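Local coordinates for protein deseasin MCP-01 (Pseudoalteromonas sp., PDB 3VV3) that hydrolyses peptide bonds as a collagen-degrading serine protease of the subtilisin family, at residues T21-A27 / D229-N233; I150-D154 / A181-I186; V245-P250 / T313-L319. All coordinates share one frame; numbering follows the deposited sequence.

Contact 1 (T21-A27 / D229-N233); sequences TGGTADA and DSRDN. With CA (calcium ion), chain D; CA (calcium ion), chain E.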
loop_
_atom_site.group_PDB
_atom_site.type_symbol
_atom_site.label_atom_id
_atom_site.label_comp_id
_atom_site.label_asym_id
_atom_site.label_seq_id
_atom_site.Cartn_x
_atom_site.Cartn_y
_atom_site.Cartn_z
ATOM N N THR A 21 -17.652 13.933 -0.197
ATOM C CA THR A 21 -16.270 13.763 0.254
ATOM C C THR A 21 -15.377 14.859 -0.312
ATOM O O THR A 21 -14.155 14.757 -0.273
ATOM C CB THR A 21 -15.683 12.370 -0.105
ATOM O OG1 THR A 21 -15.443 12.294 -1.515
ATOM C CG2 THR A 21 -16.642 11.266 0.309
ATOM N N GLY A 22 -15.997 15.914 -0.835
ATOM C CA GLY A 22 -15.264 17.059 -1.343
ATOM C C GLY A 22 -14.967 16.998 -2.828
ATOM O O GLY A 22 -14.195 17.810 -3.344
ATOM N N GLY A 23 -15.582 16.043 -3.521
ATOM C CA GLY A 23 -15.368 15.890 -4.947
ATOM C C GLY A 23 -16.488 16.456 -5.801
ATOM O O GLY A 23 -17.150 17.430 -5.432
ATOM N N THR A 24 -16.695 15.844 -6.959
ATOM C CA THR A 24 -17.659 16.338 -7.929
ATOM C C THR A 24 -18.869 15.427 -7.948
ATOM O O THR A 24 -18.726 14.210 -8.080
ATOM C CB THR A 24 -17.051 16.362 -9.331
ATOM O OG1 THR A 24 -15.855 17.154 -9.319
ATOM C CG2 THR A 24 -18.047 16.933 -10.338
ATOM N N ALA A 25 -20.060 16.004 -7.804
ATOM C CA ALA A 25 -21.281 15.201 -7.850
ATOM C C ALA A 25 -21.336 14.369 -9.137
ATOM O O ALA A 25 -21.013 14.854 -10.222
ATOM C CB ALA A 25 -22.531 16.086 -7.706
ATOM N N ASP A 26 -21.739 13.108 -8.988
ATOM C CA ASP A 26 -21.892 12.143 -10.085
ATOM C C ASP A 26 -20.601 11.544 -10.645
ATOM O O ASP A 26 -20.637 10.820 -11.648
ATOM C CB ASP A 26 -22.776 12.660 -11.226
ATOM C CG ASP A 26 -23.417 11.521 -12.004
ATOM O OD1 ASP A 26 -23.824 10.542 -11.351
ATOM O OD2 ASP A 26 -23.495 11.589 -13.243
ATOM N N ALA A 27 -19.469 11.848 -10.015
ATOM C CA ALA A 27 -18.234 11.141 -10.319
ATOM C C ALA A 27 -18.291 9.833 -9.540
ATOM O O ALA A 27 -17.761 9.726 -8.440
ATOM C CB ALA A 27 -17.022 11.958 -9.909
ATOM N N ASP A 229 -10.519 9.283 -9.143
ATOM C CA ASP A 229 -10.822 9.900 -7.861
ATOM C C ASP A 229 -12.208 10.552 -7.821
ATOM O O ASP A 229 -12.998 10.446 -8.768
ATOM C CB ASP A 229 -9.728 10.904 -7.448
ATOM C CG ASP A 229 -9.670 12.135 -8.355
ATOM O OD1 ASP A 229 -10.677 12.459 -9.022
ATOM O OD2 ASP A 229 -8.599 12.785 -8.394
ATOM N N SER A 230 -12.499 11.216 -6.711
ATOM C CA SER A 230 -13.840 11.753 -6.482
ATOM C C SER A 230 -14.175 12.951 -7.375
ATOM O O SER A 230 -15.307 13.430 -7.351
ATOM C CB SER A 230 -14.009 12.161 -5.023
ATOM O OG SER A 230 -13.112 13.218 -4.704
ATOM N N ARG A 231 -13.194 13.446 -8.120
ATOM C CA ARG A 231 -13.431 14.512 -9.097
ATOM C C ARG A 231 -13.458 13.945 -10.517
ATOM O O ARG A 231 -13.494 14.690 -11.497
ATOM C CB ARG A 231 -12.365 15.615 -8.992
ATOM C CG ARG A 231 -12.458 16.472 -7.738
ATOM C CD ARG A 231 -11.881 15.741 -6.528
ATOM N NE ARG A 231 -10.419 15.754 -6.517
ATOM C CZ ARG A 231 -9.668 14.862 -5.877
ATOM N NH1 ARG A 231 -10.243 13.861 -5.228
ATOM N NH2 ARG A 231 -8.343 14.958 -5.909
ATOM N N ASP A 232 -13.439 12.618 -10.617
ATOM C CA ASP A 232 -13.326 11.931 -11.904
ATOM C C ASP A 232 -12.008 12.203 -12.639
ATOM O O ASP A 232 -11.921 11.970 -13.844
ATOM C CB ASP A 232 -14.542 12.211 -12.813
ATOM C CG ASP A 232 -15.514 11.034 -12.883
ATOM O OD1 ASP A 232 -15.201 9.947 -12.348
ATOM O OD2 ASP A 232 -16.613 11.199 -13.461
ATOM N N ASN A 233 -10.982 12.676 -11.923
ATOM C CA ASN A 233 -9.631 12.727 -12.495
ATOM C C ASN A 233 -9.105 11.310 -12.538
ATOM O O ASN A 233 -9.624 10.434 -11.843
ATOM C CB ASN A 233 -8.632 13.482 -11.607
ATOM C CG ASN A 233 -9.058 14.904 -11.265
ATOM O OD1 ASN A 233 -9.482 15.672 -12.127
ATOM N ND2 ASN A 233 -8.884 15.274 -9.991
HETATM CA CA CA D . -24.333 9.156 -9.594
HETATM CA CA CA E . -24.441 9.265 -13.396
HETATM O O HOH W 1 -12.439 14.340 -2.375
HETATM O O HOH W 2 -14.559 17.381 -11.627
HETATM O O HOH W 3 -26.616 9.520 -9.816
HETATM O O HOH W 4 -24.494 10.886 -8.062
HETATM O O HOH W 5 -25.199 7.220 -8.129
HETATM O O HOH W 6 -26.557 9.666 -12.750
HETATM O O HOH W 7 -25.770 9.870 -15.406
#

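Contact 2 (I150-D154 / A181-I186); sequences IKCID and ALADAI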
loop_
_atom_site.group_PDB
_atom_site.type_symbol
_atom_site.label_atom_id
_atom_site.label_comp_id
_atom_site.label_asym_id
_atom_site.label_seq_id
_atom_site.Cartn_x
_atom_site.Cartn_y
_atom_site.Cartn_z
ATOM N N ILE A 150 -0.007 -18.537 -9.318
ATOM C CA ILE A 150 -0.427 -19.572 -10.273
ATOM C C ILE A 150 -1.236 -20.686 -9.593
ATOM O O ILE A 150 -2.244 -21.154 -10.133
ATOM C CB ILE A 150 0.786 -20.140 -11.054
ATOM C CG1 ILE A 150 1.320 -19.084 -12.026
ATOM C CG2 ILE A 150 0.396 -21.386 -11.820
ATOM C CD1 ILE A 150 2.699 -19.424 -12.602
ATOM N N LYS A 151 -0.815 -21.103 -8.403
ATOM C CA LYS A 151 -1.592 -22.082 -7.652
ATOM C C LYS A 151 -3.012 -21.569 -7.427
ATOM O O LYS A 151 -3.973 -22.331 -7.518
ATOM C CB LYS A 151 -0.931 -22.424 -6.313
ATOM C CG LYS A 151 0.335 -23.249 -6.451
ATOM C CD LYS A 151 1.044 -23.437 -5.104
ATOM C CE LYS A 151 0.321 -24.415 -4.198
ATOM N NZ LYS A 151 1.101 -24.629 -2.930
ATOM N N CYS A 152 -3.140 -20.279 -7.135
ATOM C CA CYS A 152 -4.454 -19.665 -6.942
ATOM C C CYS A 152 -5.293 -19.693 -8.209
ATOM O O CYS A 152 -6.464 -20.071 -8.180
ATOM C CB CYS A 152 -4.312 -18.220 -6.450
ATOM S SG CYS A 152 -3.845 -18.115 -4.704
ATOM N N ILE A 153 -4.701 -19.274 -9.320
ATOM C CA ILE A 153 -5.432 -19.270 -10.585
ATOM C C ILE A 153 -5.874 -20.683 -10.966
ATOM O O ILE A 153 -7.034 -20.904 -11.302
ATOM C CB ILE A 153 -4.614 -18.610 -11.716
ATOM C CG1 ILE A 153 -4.303 -17.157 -11.343
ATOM C CG2 ILE A 153 -5.374 -18.691 -13.046
ATOM C CD1 ILE A 153 -3.192 -16.522 -12.161
ATOM N N ASP A 154 -4.957 -21.640 -10.874
ATOM C CA ASP A 154 -5.292 -23.034 -11.151
ATOM C C ASP A 154 -6.433 -23.526 -10.251
ATOM O O ASP A 154 -7.320 -24.258 -10.701
ATOM C CB ASP A 154 -4.066 -23.934 -10.958
ATOM C CG ASP A 154 -3.000 -23.730 -12.031
ATOM O OD1 ASP A 154 -3.232 -22.986 -13.009
ATOM O OD2 ASP A 154 -1.914 -24.336 -11.886
ATOM N N ALA A 181 4.724 -19.126 -17.426
ATOM C CA ALA A 181 3.885 -19.972 -16.586
ATOM C C ALA A 181 2.627 -19.223 -16.163
ATOM O O ALA A 181 1.534 -19.790 -16.154
ATOM C CB ALA A 181 4.656 -20.466 -15.358
ATOM N N LEU A 182 2.779 -17.948 -15.808
ATOM C CA LEU A 182 1.614 -17.150 -15.415
ATOM C C LEU A 182 0.722 -16.855 -16.627
ATOM O O LEU A 182 -0.511 -16.967 -16.550
ATOM C CB LEU A 182 2.044 -15.858 -14.706
ATOM C CG LEU A 182 0.922 -14.930 -14.219
ATOM C CD1 LEU A 182 -0.129 -15.736 -13.462
ATOM C CD2 LEU A 182 1.505 -13.830 -13.325
ATOM N N ALA A 183 1.337 -16.484 -17.747
ATOM C CA ALA A 183 0.581 -16.294 -18.986
ATOM C C ALA A 183 -0.256 -17.541 -19.298
ATOM O O ALA A 183 -1.424 -17.447 -19.690
ATOM C CB ALA A 183 1.522 -15.986 -20.136
ATOM N N ASP A 184 0.359 -18.709 -19.136
ATOM C CA ASP A 184 -0.302 -19.973 -19.451
ATOM C C ASP A 184 -1.459 -20.261 -18.496
ATOM O O ASP A 184 -2.485 -20.803 -18.905
ATOM C CB ASP A 184 0.698 -21.129 -19.402
ATOM C CG ASP A 184 1.655 -21.143 -20.585
ATOM O OD1 ASP A 184 1.493 -20.335 -21.525
ATOM O OD2 ASP A 184 2.584 -21.977 -20.567
ATOM N N ALA A 185 -1.284 -19.914 -17.222
ATOM C CA ALA A 185 -2.345 -20.106 -16.245
ATOM C C ALA A 185 -3.529 -19.215 -16.614
ATOM O O ALA A 185 -4.695 -19.623 -16.507
ATOM C CB ALA A 185 -1.845 -19.786 -14.846
ATOM N N ILE A 186 -3.224 -18.000 -17.062
ATOM C CA ILE A 186 -4.260 -17.063 -17.455
ATOM C C ILE A 186 -4.957 -17.544 -18.723
ATOM O O ILE A 186 -6.174 -17.429 -18.851
ATOM C CB ILE A 186 -3.698 -15.639 -17.634
ATOM C CG1 ILE A 186 -3.181 -15.126 -16.289
ATOM C CG2 ILE A 186 -4.765 -14.705 -18.211
ATOM C CD1 ILE A 186 -2.378 -13.822 -16.381
HETATM O O HOH W 8 -5.242 -22.058 -14.619
#

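Contact 3 (V245-P250 / T313-L319); sequences VDMGAP and TVAGTRL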
loop_
_atom_site.group_PDB
_atom_site.type_symbol
_atom_site.label_atom_id
_atom_site.label_comp_id
_atom_site.label_asym_id
_atom_site.label_seq_id
_atom_site.Cartn_x
_atom_site.Cartn_y
_atom_site.Cartn_z
ATOM N N VAL A 245 -3.704 -0.594 -20.740
ATOM C CA VAL A 245 -4.715 -0.421 -19.696
ATOM C C VAL A 245 -6.053 -0.115 -20.371
ATOM O O VAL A 245 -6.102 0.618 -21.359
ATOM C CB VAL A 245 -4.321 0.691 -18.691
ATOM C CG1 VAL A 245 -5.388 0.839 -17.594
ATOM C CG2 VAL A 245 -2.959 0.379 -18.071
ATOM N N ASP A 246 -7.139 -0.670 -19.842
ATOM C CA ASP A 246 -8.406 -0.665 -20.577
ATOM C C ASP A 246 -9.386 0.438 -20.191
ATOM O O ASP A 246 -10.050 1.014 -21.054
ATOM C CB ASP A 246 -9.081 -2.032 -20.428
ATOM C CG ASP A 246 -8.229 -3.150 -20.978
ATOM O OD1 ASP A 246 -7.772 -3.015 -22.138
ATOM O OD2 ASP A 246 -8.013 -4.155 -20.257
ATOM N N MET A 247 -9.496 0.713 -18.896
ATOM C CA MET A 247 -10.493 1.657 -18.395
ATOM C C MET A 247 -10.162 2.020 -16.953
ATOM O O MET A 247 -9.210 1.493 -16.390
ATOM C CB MET A 247 -11.896 1.046 -18.471
ATOM C CG MET A 247 -12.050 -0.224 -17.627
ATOM S SD MET A 247 -13.719 -0.915 -17.714
ATOM C CE MET A 247 -14.671 0.373 -16.908
ATOM N N GLY A 248 -10.953 2.905 -16.355
ATOM C CA GLY A 248 -10.717 3.310 -14.980
ATOM C C GLY A 248 -11.912 3.060 -14.081
ATOM O O GLY A 248 -13.019 2.851 -14.565
ATOM N N ALA A 249 -11.682 3.071 -12.771
ATOM C CA ALA A 249 -12.748 2.953 -11.779
ATOM C C ALA A 249 -12.257 3.584 -10.474
ATOM O O ALA A 249 -11.051 3.775 -10.293
ATOM C CB ALA A 249 -13.144 1.483 -11.565
ATOM N N PRO A 250 -13.178 3.906 -9.559
ATOM C CA PRO A 250 -12.780 4.582 -8.319
ATOM C C PRO A 250 -11.750 3.804 -7.484
ATOM O O PRO A 250 -11.976 2.640 -7.107
ATOM C CB PRO A 250 -14.105 4.710 -7.554
ATOM C CG PRO A 250 -15.132 4.776 -8.628
ATOM C CD PRO A 250 -14.644 3.797 -9.677
ATOM N N THR A 313 -5.947 5.127 -22.026
ATOM C CA THR A 313 -6.499 3.788 -21.848
ATOM C C THR A 313 -7.163 3.411 -23.157
ATOM O O THR A 313 -7.396 4.280 -24.000
ATOM C CB THR A 313 -7.569 3.740 -20.736
ATOM O OG1 THR A 313 -8.612 4.690 -21.004
ATOM C CG2 THR A 313 -6.959 4.023 -19.360
ATOM N N VAL A 314 -7.486 2.134 -23.345
ATOM C CA VAL A 314 -8.120 1.741 -24.603
ATOM C C VAL A 314 -9.482 2.426 -24.745
ATOM O O VAL A 314 -9.760 3.074 -25.758
ATOM C CB VAL A 314 -8.291 0.202 -24.729
ATOM C CG1 VAL A 314 -9.113 -0.153 -25.973
ATOM C CG2 VAL A 314 -6.932 -0.492 -24.781
ATOM N N ALA A 315 -10.325 2.293 -23.726
ATOM C CA ALA A 315 -11.711 2.746 -23.822
ATOM C C ALA A 315 -11.905 4.211 -23.461
ATOM O O ALA A 315 -12.871 4.833 -23.902
ATOM C CB ALA A 315 -12.627 1.869 -22.956
ATOM N N GLY A 316 -11.001 4.756 -22.651
ATOM C CA GLY A 316 -11.129 6.129 -22.191
ATOM C C GLY A 316 -12.374 6.358 -21.352
ATOM O O GLY A 316 -12.892 7.471 -21.283
ATOM N N THR A 317 -12.864 5.301 -20.708
ATOM C CA THR A 317 -14.061 5.413 -19.893
ATOM C C THR A 317 -13.813 5.072 -18.427
ATOM O O THR A 317 -12.863 4.367 -18.087
ATOM C CB THR A 317 -15.161 4.474 -20.395
ATOM O OG1 THR A 317 -14.661 3.132 -20.379
ATOM C CG2 THR A 317 -15.586 4.843 -21.820
ATOM N N ARG A 318 -14.693 5.582 -17.579
ATOM C CA ARG A 318 -14.710 5.264 -16.166
ATOM C C ARG A 318 -15.942 4.409 -15.903
ATOM O O ARG A 318 -17.029 4.723 -16.379
ATOM C CB ARG A 318 -14.757 6.552 -15.333
ATOM C CG ARG A 318 -14.614 6.332 -13.827
ATOM C CD ARG A 318 -15.961 6.284 -13.114
ATOM N NE ARG A 318 -16.656 7.569 -13.227
ATOM C CZ ARG A 318 -17.842 7.737 -13.802
ATOM N NH1 ARG A 318 -18.502 6.695 -14.303
ATOM N NH2 ARG A 318 -18.377 8.954 -13.862
ATOM N N LEU A 319 -15.755 3.324 -15.150
ATOM C CA LEU A 319 -16.817 2.350 -14.872
ATOM C C LEU A 319 -18.177 2.968 -14.559
ATOM O O LEU A 319 -18.290 3.879 -13.739
ATOM C CB LEU A 319 -16.401 1.452 -13.707
ATOM C CG LEU A 319 -17.385 0.378 -13.240
ATOM C CD1 LEU A 319 -17.579 -0.697 -14.301
ATOM C CD2 LEU A 319 -16.888 -0.222 -11.925
#

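Contact 1 (T21-A27 / D229-N233)
Two beta turns meet beside a two-calcium site: the type II turn Thr24-Ala27 in the N-terminal part of the chain, and the type I turn Asp229-Asp232 that follows strand 222-228. The carbonyl of Ser230 is the focus. Thr24 N donates to Ser230 O at 2.8 Å along a nearly straight line (172° at the hydrogen). Asn17 ND2 gives this oxygen a second hydrogen bond, while a CA-H...O contact comes from Gly23 CA, 3.4 Å from Ser230 O. Having no side chain, Gly23 also brings its alpha carbon against Ser230 OG and Arg231 CD. The methyl of Ala27 fits between Ser230 O and the carboxylate of Asp232, CB lying 3.5 Å from Asp232 CG. That carboxylate is held in a salt bridge by Arg318. The side chain of Thr24 crosses that of Arg231 at about a right angle, with OG1 3.6 Å from Arg231 CA, and a water joins this hydroxyl to Arg231 O; another water bridges Ser230 OG and Thr21 O. Arg231 folds back through bends at chi2 and chi3, which brings NH1 within 3.0 Å of Ser230 OG, in the guanidinium plane. Its charge is matched chiefly by Asp141 of the second subunit; Asp229 OD2 lies over one guanidinium face. Within the turn Asp229 OD1 takes Arg231 N at 2.9 Å and Asn233 N at 2.9 Å from opposite faces of its plane. Pointing away from the contact, Asp26 holds one calcium ion through OD1 and the other through both oxygens, with Asp30 and, at one of the ions, Asp28 sharing the work. The arrangement combines an Asx turn at the exit of strand 222-228 with a neighbouring aspartate-rich calcium site.

Contact 2 (I150-D154 / A181-I186)
Ile150 and Ile153, one helical turn apart, reach across to Leu182 and Ala185 on a helix running almost parallel, 14° apart in direction with the short axes 9.6 Å from each other. Ile150 sets its CD1 end over the start of the 181-186 segment, 3.5 Å from Ala181 CB, and its side chain slants across that of Leu182. Its other branch, CG2, faces the methyl of Ala185. Leu182, with CG anti to the backbone N (chi1 -179°), sends CD1 back into the groove; there it meets Ile153 CD1 at 3.4 Å, a tight pair whose side chains stand roughly at right angles. Ile153 CG2 turns the other way, toward the backbone of Ala185, 3.6 Å from its O. That carbonyl also accepts from a water, which donates to Asp154 OD1 as well, making a polar bridge beside the apolar seam. Inward, Ile153 and Ile186 both rest on Phe196 of strand 195-199, and Cys152 is tied to Cys135 by a disulfide. This is the packing of successive helices in beta-alpha-beta crossovers, lying side by side against the parallel sheet of the subtilisin alpha/beta fold.

Contact 3 (V245-P250 / T313-L319)
Gly248 and Arg318 form a single parallel backbone bridge, in which Gly248 makes both of its hydrogen bonds to the neighbours of Arg318: its N donates to Thr317 O at 3.0 Å, and its O receives Leu319 N at 2.8 Å. Earlier in both segments the exchange is one-sided. Val314 N meets Val245 O at 2.9 Å, and Ala315 N reaches Asp246 O at 3.0 Å. Around these bonds, Met247 bends at chi3 so that its CE lies 3.8 Å from Leu319 CB, while Ala249 CB touches the same carbon at 3.9 Å. Asp246 runs alongside Val314, pointing the same way, OD1 lying 3.7 Å from Val314 CG2; its other oxygen, OD2, accepts from Ser224 N. The turn before the bridge is braced by Thr313 OG1, which accepts from Gly316 N in an ST motif, and Thr317 OG1 bonds to Met300 O. The bent chain of Arg318 keeps CG beside Gly248 O, and its guanidinium is salt-bridged to Asp304 and Asp232, with NH1 also bonding to Leu319 O. The contact lies at the edge of the main parallel sheet: strand 247-250 pairs on its other side with strand 222-228, Ala249 and Leu319 pack on helix 269-284, and helix 292-301 covers Asp246, Val314 and Ala315.

How the contacts relate
From the N terminus, residues 21-27 wait for 229-233, so contact 1 closes a loop of about two hundred residues that includes most of the parallel sheet. Contact 2 is nested inside that loop, a short closure between successive helices on the far side of the chain's centre, about 36 Å from contact 1 centre to centre. Contact 3 opens only after contact 1 has closed; it brings residues 313-319, late in the chain, back to the last strand of the sheet. Contacts 1 and 3 touch directly through the Asp232-Arg318 salt bridge, which joins the loop after strand 222-228 to residues 313-319; the calcium-bearing loop only packs on Arg318. Contact 2 touches neither.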